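Local coordinates for protein ORC2 (Aeropyrum pernix, PDB 1W5T) that binds ATP and DNA and takes part in regulating DNA replication, with an AAA+ ATPase domain and a winged-helix domain, at residues N52-S57 with L210-Y215; E146-L151 with L184-V189. All blocks are in the same frame, centred on the assembly; numbering follows the deposited sequence.

Contact 1. Residues N52-S57 with L210-Y215; sequences NMIYGS and LHLPAY. With ANP (phosphoaminophosphonic acid-adenylate ester), chain D.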
loop_
_atom_site.group_PDB
_atom_site.type_symbol
_atom_site.label_atom_id
_atom_site.label_comp_id
_atom_site.label_asym_id
_atom_site.label_seq_id
_atom_site.Cartn_x
_atom_site.Cartn_y
_atom_site.Cartn_z
ATOM N N ASN A 52 -8.692 12.522 4.253
ATOM C CA ASN A 52 -8.973 11.542 3.193
ATOM C C ASN A 52 -8.082 10.295 3.298
ATOM O O ASN A 52 -7.087 10.294 3.981
ATOM C CB ASN A 52 -8.848 12.193 1.814
ATOM C CG ASN A 52 -9.781 13.397 1.631
ATOM O OD1 ASN A 52 -10.976 13.310 1.873
ATOM N ND2 ASN A 52 -9.226 14.513 1.167
ATOM N N MET A 53 -8.441 9.226 2.627
ATOM C CA MET A 53 -7.652 8.035 2.716
ATOM C C MET A 53 -7.403 7.421 1.351
ATOM O O MET A 53 -8.281 7.439 0.485
ATOM C CB MET A 53 -8.322 7.012 3.635
ATOM C CG MET A 53 -7.575 5.674 3.718
ATOM S SD MET A 53 -8.295 4.433 4.815
ATOM C CE MET A 53 -7.702 5.008 6.364
ATOM N N ILE A 54 -6.220 6.830 1.209
ATOM C CA ILE A 54 -5.823 5.983 0.087
ATOM C C ILE A 54 -5.575 4.625 0.660
ATOM O O ILE A 54 -4.859 4.516 1.656
ATOM C CB ILE A 54 -4.492 6.501 -0.522
ATOM C CG1 ILE A 54 -4.675 7.889 -1.173
ATOM C CG2 ILE A 54 -3.911 5.456 -1.501
ATOM C CD1 ILE A 54 -3.326 8.655 -1.611
ATOM N N TYR A 55 -6.161 3.594 0.066
ATOM C CA TYR A 55 -5.795 2.207 0.385
ATOM C C TYR A 55 -5.612 1.394 -0.903
ATOM O O TYR A 55 -6.061 1.783 -1.975
ATOM C CB TYR A 55 -6.822 1.533 1.352
ATOM C CG TYR A 55 -8.263 1.432 0.821
ATOM C CD1 TYR A 55 -8.780 0.215 0.343
ATOM C CD2 TYR A 55 -9.105 2.558 0.801
ATOM C CE1 TYR A 55 -10.120 0.117 -0.132
ATOM C CE2 TYR A 55 -10.439 2.468 0.345
ATOM C CZ TYR A 55 -10.916 1.240 -0.122
ATOM O OH TYR A 55 -12.186 1.180 -0.576
ATOM N N GLY A 56 -4.930 0.266 -0.797
ATOM C CA GLY A 56 -4.711 -0.603 -1.939
ATOM C C GLY A 56 -5.433 -1.928 -1.876
ATOM O O GLY A 56 -6.083 -2.259 -0.891
ATOM N N SER A 57 -5.341 -2.703 -2.948
ATOM C CA SER A 57 -5.925 -4.035 -2.933
ATOM C C SER A 57 -5.248 -4.865 -1.873
ATOM O O SER A 57 -4.073 -4.640 -1.506
ATOM C CB SER A 57 -5.854 -4.685 -4.286
ATOM O OG SER A 57 -6.573 -3.880 -5.196
ATOM N N LEU A 210 -10.082 6.353 -1.437
ATOM C CA LEU A 210 -9.619 6.019 -2.762
ATOM C C LEU A 210 -8.911 4.654 -2.771
ATOM O O LEU A 210 -7.885 4.446 -2.089
ATOM C CB LEU A 210 -8.679 7.139 -3.243
ATOM C CG LEU A 210 -8.383 7.239 -4.719
ATOM C CD1 LEU A 210 -9.660 6.969 -5.581
ATOM C CD2 LEU A 210 -7.834 8.649 -4.969
ATOM N N HIS A 211 -9.451 3.720 -3.545
ATOM C CA HIS A 211 -8.912 2.379 -3.631
ATOM C C HIS A 211 -8.002 2.242 -4.856
ATOM O O HIS A 211 -8.427 2.414 -5.984
ATOM C CB HIS A 211 -10.075 1.387 -3.666
ATOM C CG HIS A 211 -9.681 -0.043 -3.908
ATOM N ND1 HIS A 211 -10.064 -0.735 -5.037
ATOM C CD2 HIS A 211 -8.947 -0.907 -3.176
ATOM C CE1 HIS A 211 -9.582 -1.962 -4.985
ATOM N NE2 HIS A 211 -8.888 -2.087 -3.871
ATOM N N LEU A 212 -6.731 1.950 -4.624
ATOM C CA LEU A 212 -5.768 1.755 -5.721
ATOM C C LEU A 212 -5.656 0.274 -6.078
ATOM O O LEU A 212 -5.265 -0.527 -5.233
ATOM C CB LEU A 212 -4.402 2.260 -5.301
ATOM C CG LEU A 212 -3.926 3.632 -5.789
ATOM C CD1 LEU A 212 -5.015 4.658 -6.090
ATOM C CD2 LEU A 212 -2.872 4.201 -4.882
ATOM N N PRO A 213 -6.003 -0.120 -7.295
ATOM C CA PRO A 213 -5.829 -1.519 -7.655
ATOM C C PRO A 213 -4.401 -1.706 -8.229
ATOM O O PRO A 213 -3.691 -0.734 -8.541
ATOM C CB PRO A 213 -6.867 -1.726 -8.777
ATOM C CG PRO A 213 -6.814 -0.387 -9.553
ATOM C CD PRO A 213 -6.549 0.678 -8.415
ATOM N N ALA A 214 -4.036 -2.969 -8.413
ATOM C CA ALA A 214 -2.809 -3.324 -9.043
ATOM C C ALA A 214 -2.853 -2.916 -10.523
ATOM O O ALA A 214 -3.913 -2.851 -11.124
ATOM C CB ALA A 214 -2.566 -4.850 -8.881
ATOM N N TYR A 215 -1.669 -2.663 -11.081
ATOM C CA TYR A 215 -1.519 -2.143 -12.431
ATOM C C TYR A 215 -1.647 -3.167 -13.562
ATOM O O TYR A 215 -1.056 -4.276 -13.543
ATOM C CB TYR A 215 -0.159 -1.427 -12.541
ATOM C CG TYR A 215 -0.048 -0.144 -11.744
ATOM C CD1 TYR A 215 0.869 -0.035 -10.682
ATOM C CD2 TYR A 215 -0.850 0.982 -12.068
ATOM C CE1 TYR A 215 0.984 1.153 -9.958
ATOM C CE2 TYR A 215 -0.746 2.183 -11.329
ATOM C CZ TYR A 215 0.159 2.251 -10.284
ATOM O OH TYR A 215 0.255 3.416 -9.596
HETATM P PG ANP D . 3.855 -1.110 -0.663
HETATM O O1G ANP D . 5.210 -1.901 -0.423
HETATM O O2G ANP D . 3.721 -0.010 0.479
HETATM O O3G ANP D . 2.577 -2.052 -0.693
HETATM P PB ANP D . 3.093 1.097 -2.527
HETATM O O1B ANP D . 3.076 2.237 -1.431
HETATM O O2B ANP D . 1.627 0.653 -2.810
HETATM N N3B ANP D . 4.083 -0.239 -2.127
HETATM P PA ANP D . 4.750 2.825 -4.122
HETATM O O1A ANP D . 4.026 4.252 -4.139
HETATM O O2A ANP D . 5.891 2.837 -3.023
HETATM O O3A ANP D . 3.694 1.615 -3.946
HETATM O "O5'" ANP D . 5.295 2.484 -5.603
HETATM C "C5'" ANP D . 6.163 1.431 -6.052
HETATM C "C4'" ANP D . 7.074 2.056 -7.113
HETATM O "O4'" ANP D . 6.331 2.359 -8.301
HETATM C "C3'" ANP D . 7.650 3.404 -6.683
HETATM O "O3'" ANP D . 8.921 3.532 -7.254
HETATM C "C2'" ANP D . 6.731 4.444 -7.311
HETATM O "O2'" ANP D . 7.293 5.740 -7.521
HETATM C "C1'" ANP D . 6.364 3.754 -8.617
HETATM N N9 ANP D . 5.001 4.097 -9.007
HETATM C C8 ANP D . 3.851 3.541 -8.481
HETATM N N7 ANP D . 2.733 4.062 -9.046
HETATM C C5 ANP D . 3.126 4.939 -9.982
HETATM C C6 ANP D . 2.560 5.888 -10.994
HETATM N N6 ANP D . 1.218 6.034 -11.190
HETATM N N1 ANP D . 3.405 6.657 -11.734
HETATM C C2 ANP D . 4.723 6.595 -11.622
HETATM N N3 ANP D . 5.362 5.792 -10.735
HETATM C C4 ANP D . 4.582 4.943 -9.904
HETATM O O HOH W 1 -5.962 -4.896 -8.032
#

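Contact 2. Residues E146-L151 with L184-V189; sequences EFQSML and LVASDV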
loop_
_atom_site.group_PDB
_atom_site.type_symbol
_atom_site.label_atom_id
_atom_site.label_comp_id
_atom_site.label_asym_id
_atom_site.label_seq_id
_atom_site.Cartn_x
_atom_site.Cartn_y
_atom_site.Cartn_z
ATOM N N GLU A 146 1.051 3.868 6.223
ATOM C CA GLU A 146 0.910 2.632 6.982
ATOM C C GLU A 146 -0.003 2.904 8.165
ATOM O O GLU A 146 0.303 2.485 9.284
ATOM C CB GLU A 146 2.265 2.086 7.485
ATOM C CG GLU A 146 3.333 1.810 6.427
ATOM C CD GLU A 146 3.025 0.623 5.517
ATOM O OE1 GLU A 146 3.779 0.382 4.559
ATOM O OE2 GLU A 146 2.039 -0.084 5.737
ATOM N N PHE A 147 -1.123 3.580 7.887
ATOM C CA PHE A 147 -2.047 4.039 8.909
ATOM C C PHE A 147 -2.611 2.862 9.685
ATOM O O PHE A 147 -2.811 2.957 10.903
ATOM C CB PHE A 147 -3.183 4.891 8.299
ATOM C CG PHE A 147 -4.129 5.449 9.324
ATOM C CD1 PHE A 147 -3.709 6.447 10.222
ATOM C CD2 PHE A 147 -5.426 4.972 9.414
ATOM C CE1 PHE A 147 -4.576 6.956 11.161
ATOM C CE2 PHE A 147 -6.312 5.474 10.360
ATOM C CZ PHE A 147 -5.898 6.464 11.232
ATOM N N GLN A 148 -2.830 1.738 8.990
ATOM C CA GLN A 148 -3.361 0.545 9.639
ATOM C C GLN A 148 -2.546 0.160 10.872
ATOM O O GLN A 148 -3.126 -0.327 11.816
ATOM C CB GLN A 148 -3.502 -0.634 8.674
ATOM C CG GLN A 148 -2.212 -1.388 8.374
ATOM C CD GLN A 148 -1.234 -0.582 7.545
ATOM O OE1 GLN A 148 -1.575 0.459 6.936
ATOM N NE2 GLN A 148 -0.015 -1.072 7.487
ATOM N N SER A 149 -1.231 0.398 10.878
ATOM C CA SER A 149 -0.426 0.138 12.081
ATOM C C SER A 149 -0.729 1.086 13.253
ATOM O O SER A 149 -0.460 0.797 14.426
ATOM C CB SER A 149 1.075 0.088 11.786
ATOM O OG SER A 149 1.637 1.380 11.717
ATOM N N MET A 150 -1.307 2.231 12.940
ATOM C CA MET A 150 -1.741 3.120 13.993
ATOM C C MET A 150 -3.014 2.601 14.617
ATOM O O MET A 150 -3.350 3.030 15.698
ATOM C CB MET A 150 -1.959 4.516 13.453
ATOM C CG MET A 150 -0.707 5.345 13.422
ATOM S SD MET A 150 -1.018 6.922 12.621
ATOM C CE MET A 150 -2.028 7.712 13.792
ATOM N N LEU A 151 -3.726 1.685 13.945
ATOM C CA LEU A 151 -4.989 1.123 14.468
ATOM C C LEU A 151 -4.799 -0.162 15.279
ATOM O O LEU A 151 -5.582 -0.444 16.184
ATOM C CB LEU A 151 -6.011 0.887 13.336
ATOM C CG LEU A 151 -6.393 2.121 12.518
ATOM C CD1 LEU A 151 -7.068 1.709 11.205
ATOM C CD2 LEU A 151 -7.236 3.126 13.336
ATOM N N LEU A 184 -4.522 9.906 4.952
ATOM C CA LEU A 184 -4.133 8.631 5.595
ATOM C C LEU A 184 -3.835 7.654 4.477
ATOM O O LEU A 184 -4.519 7.661 3.447
ATOM C CB LEU A 184 -5.263 8.105 6.460
ATOM C CG LEU A 184 -5.947 9.150 7.387
ATOM C CD1 LEU A 184 -7.050 8.550 8.303
ATOM C CD2 LEU A 184 -4.904 9.863 8.249
ATOM N N VAL A 185 -2.795 6.847 4.626
ATOM C CA VAL A 185 -2.529 5.809 3.617
ATOM C C VAL A 185 -2.442 4.481 4.329
ATOM O O VAL A 185 -1.621 4.384 5.209
ATOM C CB VAL A 185 -1.208 6.082 2.892
ATOM C CG1 VAL A 185 -0.923 5.005 1.845
ATOM C CG2 VAL A 185 -1.217 7.472 2.267
ATOM N N ALA A 186 -3.304 3.509 3.970
ATOM C CA ALA A 186 -3.399 2.205 4.631
ATOM C C ALA A 186 -3.177 1.093 3.627
ATOM O O ALA A 186 -3.357 1.281 2.459
ATOM C CB ALA A 186 -4.737 2.004 5.300
ATOM N N SER A 187 -2.812 -0.094 4.084
ATOM C CA SER A 187 -2.466 -1.138 3.101
ATOM C C SER A 187 -3.667 -1.682 2.333
ATOM O O SER A 187 -3.533 -2.073 1.173
ATOM C CB SER A 187 -1.673 -2.264 3.749
ATOM O OG SER A 187 -2.449 -2.781 4.791
ATOM N N ASP A 188 -4.836 -1.663 2.966
ATOM C CA ASP A 188 -6.023 -2.229 2.369
ATOM C C ASP A 188 -7.286 -1.861 3.180
ATOM O O ASP A 188 -7.195 -1.222 4.238
ATOM C CB ASP A 188 -5.837 -3.754 2.252
ATOM C CG ASP A 188 -5.565 -4.404 3.586
ATOM O OD1 ASP A 188 -4.406 -4.794 3.867
ATOM O OD2 ASP A 188 -6.459 -4.524 4.451
ATOM N N VAL A 189 -8.442 -2.244 2.642
ATOM C CA VAL A 189 -9.773 -1.990 3.194
ATOM C C VAL A 189 -9.995 -2.377 4.701
ATOM O O VAL A 189 -10.807 -1.744 5.383
ATOM C CB VAL A 189 -10.841 -2.673 2.280
ATOM C CG1 VAL A 189 -10.921 -4.181 2.527
ATOM C CG2 VAL A 189 -12.189 -2.034 2.452
#

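Contact 1. Residues N52-S57 with L210-Y215
M53, Y55 and S57 meet L210 and L212 through a parallel backbone ladder. L210 N donates to M53 O at 2.8 Å. Y55 then uses both its backbone groups: its N donates to L210 O at 2.9 Å, and its O accepts from L212 N at 2.7 Å. This last bond is nearly straight, 173° at the hydrogen. Just past the end of strand 52-56 the pairing fades to a weak bond from S57 N to L212 O, 3.2 Å long. CA-H...O contacts from I54, H211 and G56 fill in between the amide bonds.

The aromatic contact is Y55 with H211. Y55 CG lies between the backbone N and the carbonyl carbon (chi1 61°), and the ring spreads beside the neighbouring strand. H211 CB sits over one face of this ring, a CH-pi contact 4.0 Å from the centroid. The imidazole reaches on to the ring atoms, with H211 CD2 3.4 Å from Y55 CE1. The two planes are inclined at 40°.

On the other side of the sheet, I54 CG2 touches L212 CD2 at 3.8 Å. This pair is purely apolar.

Water links the loops. One molecule is hydrogen-bonded to S57 OG and accepts from A214 N.

Beyond the strand, Y215 reaches the nucleotide. Its OH donates to N7 of the bound ATP analogue at 2.6 Å. Y215 is an established ATP-binding residue, and this bond holds the adenine ring at N7.

The contact joins strand 51-56 to the neighbouring edge strand 206-212 of the AAA+ parallel sheet. Strand 180-186 flanks 51-56 on its other edge. I54 and L212 pack against L68 of helix 65-82, the helix that follows the P-loop, while L34 of helix 28-43 also touches I54.

Contact 2. Residues E146-L151 with L184-V189
F147 and V185 are joined through the backbone just after strand 139-145, where the chain turns toward a short, weakly bonded helix. F147 N donates to V185 O at 2.8 Å and 172°, so the bond is almost straight. S149 N and S149 OG both donate to E146 O, which ties down this turn.

With CG anti to the backbone N (chi1 -177°), the F147 ring lies against L184. L184 CD1 stands over one ring face, offset toward the rim and 3.8 Å from F147 CE2.

Q148 carries the polar part. Its OE1 accepts from S187 N at 3.2 Å, with the donor well above the carbonyl plane. Its NE2 donates to E146 OE2 at 2.9 Å, in the amide plane. The amide thus bridges S187 and a carboxylate close to the nucleotide and magnesium. An alanine in place of Q148 would probably leave S187 N without this acceptor and the E146 carboxylate freer to turn.

D145 and E146 fit a Walker B motif, and S187 follows strand 180-186 where AAA+ proteins usually place sensor 1. S187 OG donates to D188 OD1, and D188 also forms a salt bridge with R190. F147 packs on M53 of strand 51-56 and on M195 of helix 190-198, while A186 touches A191 of that helix.

In the fold
Both contacts belong to one parallel sheet. Contact 1 pairs strands 51-56 and 206-212. Contact 2 lies at the end of strand 180-186, which borders 51-56 on its other edge, so N52 and I54 probably bond to L184 and join the two directly. Contact 2 is also nested in the chain loop that contact 1 closes. Each is partly buried. Contact 1 includes exposed residues at the sheet edge, H211 and P213, whereas contact 2 touches through none. Their chemistry differs too. Contact 1 is a regular backbone ladder leading to the adenine; contact 2 has one backbone bond and a side-chain amide that holds a carboxylate near the phosphate end.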